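Local coordinates for 4-diphosphocytidyl-2C-methyl-D-erythritol synthase (Neisseria gonorrhoeae, PDB 1VGW), which catalyses the transfer of a cytidylyl group from CTP to 2-C-methyl-D-erythritol 4-phosphate, a step of the non-mevalonate route to isoprenoids, at the interface of chains A and B. Sequence-based numbering; all coordinates share one arbitrary frame. Chains: chain A/B, 4-diphosphocytidyl-2C-methyl-D-erythritol synthase.

The interface of chains A and B. Residues chain A 137, 162-166, 193, 197, 203, 205; chain B 145-149, 153-154.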
loop_
_atom_site.group_PDB
_atom_site.type_symbol
_atom_site.label_atom_id
_atom_site.label_comp_id
_atom_site.label_asym_id
_atom_site.label_seq_id
_atom_site.Cartn_x
_atom_site.Cartn_y
_atom_site.Cartn_z
ATOM N N ILE A 137 -12.217 -1.591 -12.837
ATOM C CA ILE A 137 -11.742 -2.298 -11.633
ATOM C C ILE A 137 -11.522 -1.258 -10.564
ATOM O O ILE A 137 -11.376 -0.101 -10.981
ATOM C CB ILE A 137 -10.414 -3.018 -11.907
ATOM C CG1 ILE A 137 -9.260 -1.999 -12.113
ATOM C CG2 ILE A 137 -10.481 -3.914 -13.134
ATOM C CD1 ILE A 137 -7.890 -2.713 -12.262
ATOM N N GLY A 162 1.805 7.840 -13.595
ATOM C CA GLY A 162 0.619 7.218 -14.159
ATOM C C GLY A 162 0.435 5.753 -13.845
ATOM O O GLY A 162 -0.258 5.058 -14.621
ATOM N N LEU A 163 1.085 5.212 -12.821
ATOM C CA LEU A 163 0.962 3.834 -12.410
ATOM C C LEU A 163 -0.052 3.670 -11.275
ATOM O O LEU A 163 -0.252 4.512 -10.391
ATOM C CB LEU A 163 2.302 3.208 -11.974
ATOM C CG LEU A 163 3.385 3.082 -13.043
ATOM C CD1 LEU A 163 4.603 2.331 -12.537
ATOM C CD2 LEU A 163 2.824 2.258 -14.236
ATOM N N TRP A 164 -0.767 2.554 -11.301
ATOM C CA TRP A 164 -1.810 2.280 -10.306
ATOM C C TRP A 164 -1.664 0.827 -9.837
ATOM O O TRP A 164 -1.255 -0.037 -10.613
ATOM C CB TRP A 164 -3.190 2.504 -10.959
ATOM C CG TRP A 164 -3.629 3.874 -11.344
ATOM C CD1 TRP A 164 -3.088 4.658 -12.334
ATOM C CD2 TRP A 164 -4.768 4.628 -10.875
ATOM N NE1 TRP A 164 -3.765 5.849 -12.465
ATOM C CE2 TRP A 164 -4.810 5.844 -11.575
ATOM C CE3 TRP A 164 -5.750 4.396 -9.915
ATOM C CZ2 TRP A 164 -5.796 6.812 -11.377
ATOM C CZ3 TRP A 164 -6.723 5.358 -9.696
ATOM C CH2 TRP A 164 -6.761 6.552 -10.432
ATOM N N GLN A 165 -2.013 0.549 -8.588
ATOM C CA GLN A 165 -2.051 -0.801 -8.046
ATOM C C GLN A 165 -3.524 -1.267 -8.049
ATOM O O GLN A 165 -4.351 -0.594 -7.439
ATOM C CB GLN A 165 -1.570 -0.824 -6.592
ATOM C CG GLN A 165 -0.079 -0.432 -6.530
ATOM C CD GLN A 165 0.462 -0.666 -5.129
ATOM O OE1 GLN A 165 0.957 -1.761 -4.839
ATOM N NE2 GLN A 165 0.288 0.353 -4.290
ATOM N N ALA A 166 -3.797 -2.396 -8.674
ATOM C CA ALA A 166 -5.135 -2.932 -8.772
ATOM C C ALA A 166 -5.677 -3.576 -7.514
ATOM O O ALA A 166 -4.934 -4.240 -6.747
ATOM C CB ALA A 166 -5.117 -4.004 -9.899
ATOM N N ALA A 193 -8.748 -8.085 -15.544
ATOM C CA ALA A 193 -8.536 -6.978 -16.471
ATOM C C ALA A 193 -7.440 -7.270 -17.478
ATOM O O ALA A 193 -7.448 -6.745 -18.598
ATOM C CB ALA A 193 -8.126 -5.755 -15.662
ATOM N N GLU A 197 -7.761 -6.716 -21.469
ATOM C CA GLU A 197 -6.811 -5.861 -22.161
ATOM C C GLU A 197 -6.238 -6.523 -23.419
ATOM O O GLU A 197 -5.984 -5.824 -24.403
ATOM C CB GLU A 197 -5.611 -5.520 -21.238
ATOM C CG GLU A 197 -5.958 -4.570 -20.101
ATOM C CD GLU A 197 -5.008 -4.709 -18.907
ATOM O OE1 GLU A 197 -3.767 -4.774 -19.104
ATOM O OE2 GLU A 197 -5.484 -4.712 -17.745
ATOM N N PRO A 203 -10.087 -1.096 -19.831
ATOM C CA PRO A 203 -10.959 -0.941 -18.695
ATOM C C PRO A 203 -10.701 0.336 -17.932
ATOM O O PRO A 203 -9.521 0.764 -17.975
ATOM C CB PRO A 203 -10.678 -2.161 -17.826
ATOM C CG PRO A 203 -10.213 -3.192 -18.823
ATOM C CD PRO A 203 -9.362 -2.383 -19.761
ATOM N N LEU A 205 -10.245 2.832 -14.567
ATOM C CA LEU A 205 -9.579 2.720 -13.278
ATOM C C LEU A 205 -10.424 3.526 -12.277
ATOM O O LEU A 205 -10.532 4.744 -12.397
ATOM C CB LEU A 205 -8.143 3.200 -13.308
ATOM C CG LEU A 205 -7.077 2.357 -14.030
ATOM C CD1 LEU A 205 -5.945 3.269 -14.518
ATOM C CD2 LEU A 205 -6.498 1.274 -13.139
ATOM N N THR B 145 -1.064 -6.407 -8.797
ATOM C CA THR B 145 -0.779 -6.125 -10.210
ATOM C C THR B 145 -0.743 -4.626 -10.503
ATOM O O THR B 145 -1.639 -3.896 -10.080
ATOM C CB THR B 145 -1.900 -6.747 -11.084
ATOM O OG1 THR B 145 -1.893 -8.171 -10.891
ATOM C CG2 THR B 145 -1.737 -6.390 -12.545
ATOM N N LEU B 146 0.261 -4.156 -11.228
ATOM C CA LEU B 146 0.439 -2.755 -11.565
ATOM C C LEU B 146 -0.118 -2.477 -12.976
ATOM O O LEU B 146 0.079 -3.245 -13.894
ATOM C CB LEU B 146 1.901 -2.323 -11.552
ATOM C CG LEU B 146 2.700 -2.280 -10.278
ATOM C CD1 LEU B 146 4.191 -2.028 -10.578
ATOM C CD2 LEU B 146 2.206 -1.168 -9.341
ATOM N N LYS B 147 -0.758 -1.317 -13.127
ATOM C CA LYS B 147 -1.299 -0.916 -14.401
ATOM C C LYS B 147 -0.799 0.497 -14.742
ATOM O O LYS B 147 -0.601 1.290 -13.839
ATOM C CB LYS B 147 -2.845 -0.897 -14.393
ATOM C CG LYS B 147 -3.573 -2.080 -13.788
ATOM C CD LYS B 147 -3.386 -3.389 -14.539
ATOM C CE LYS B 147 -4.512 -4.358 -14.368
ATOM N NZ LYS B 147 -4.388 -5.679 -15.003
ATOM N N ARG B 148 -0.616 0.791 -16.015
ATOM C CA ARG B 148 -0.319 2.154 -16.483
ATOM C C ARG B 148 -1.643 2.751 -17.024
ATOM O O ARG B 148 -2.447 2.086 -17.696
ATOM C CB ARG B 148 0.703 2.106 -17.626
ATOM C CG ARG B 148 1.553 3.317 -17.861
ATOM C CD ARG B 148 2.577 3.109 -19.020
ATOM N NE ARG B 148 3.739 2.337 -18.551
ATOM C CZ ARG B 148 4.628 2.836 -17.677
ATOM N NH1 ARG B 148 4.551 4.065 -17.188
ATOM N NH2 ARG B 148 5.614 2.064 -17.255
ATOM N N ALA B 149 -1.900 4.003 -16.753
ATOM C CA ALA B 149 -3.089 4.700 -17.160
ATOM C C ALA B 149 -2.880 5.755 -18.238
ATOM O O ALA B 149 -1.937 6.558 -18.148
ATOM C CB ALA B 149 -3.610 5.491 -15.922
ATOM N N GLN B 153 -8.035 5.184 -18.076
ATOM C CA GLN B 153 -8.158 3.810 -18.540
ATOM C C GLN B 153 -6.798 3.085 -18.538
ATOM O O GLN B 153 -5.785 3.709 -18.783
ATOM C CB GLN B 153 -8.730 3.740 -19.956
ATOM C CG GLN B 153 -10.034 4.467 -20.180
ATOM C CD GLN B 153 -10.453 4.516 -21.635
ATOM O OE1 GLN B 153 -11.648 4.525 -21.928
ATOM N NE2 GLN B 153 -9.496 4.534 -22.558
ATOM N N ILE B 154 -6.802 1.760 -18.448
ATOM C CA ILE B 154 -5.637 0.939 -18.468
ATOM C C ILE B 154 -5.037 0.908 -19.887
ATOM O O ILE B 154 -5.684 0.380 -20.786
ATOM C CB ILE B 154 -5.900 -0.527 -18.070
ATOM C CG1 ILE B 154 -6.376 -0.672 -16.625
ATOM C CG2 ILE B 154 -4.651 -1.379 -18.335
ATOM C CD1 ILE B 154 -6.888 -2.075 -16.308
#
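Strand 146-149 of chain B lies antiparallel against strand 163-167 of chain A, while the start of strand 154-158 of chain B meets A:Pro203, just ahead of strand 204-207, and helix 192-197. The antiparallel register is fixed by a ladder of backbone hydrogen bonds. B:Lys147 is gripped twice by A:Trp164, its O accepting from A:Trp164 N at 2.8 Å and its N giving to A:Trp164 O at 2.9 Å. B:Ala149 N to A:Gly162 O (2.9 Å) continues the ladder at one end, and A:Ala166 N to B:Thr145 O, nearly straight at 175°, at the other. A separate hydrogen bond, B:Ile154 N to A:Pro203 O (2.9 Å), runs almost along the C=O axis and ties the second B strand to chain A.

Side chains pack on both faces of this ladder. B:Lys147, bent at chi2 (-65°), crosses A:Glu197 obliquely and brings NZ to the syn lone pair of carboxylate OE2, a salt bridge of 3.1 Å. B:Ile154, with CG1 anti to its carbonyl carbon (chi1 -64°), crosses the same glutamate at about a right angle. Its CG2 packs 3.4 Å from A:Glu197 CD, and CD1 reaches towards A:Ala193 CB; this aliphatic cover may strengthen the ion pair. A:Leu205 also crosses B:Ile154 roughly perpendicularly, while its CD1 touches B:Ala149 CB (3.5 Å) and sits over the rim of one face of the A:Trp164 indole. The B:Ala149 methyl sits beside A:Leu205 CD1 on the same side of the indole, near its pyrrole N-H corner, with CB 3.5 Å from A:Trp164 NE1. On the opposite face of the ladder, A:Leu163 CD2 lies over the rim of one face of the B:Arg148 guanidinium.

The two-fold axis repeats every contact with the chains exchanged. Strands 146-149 and 154-158 form an arm that reaches from one subunit onto the other, consistent with the dimer-forming arm of the IspD family.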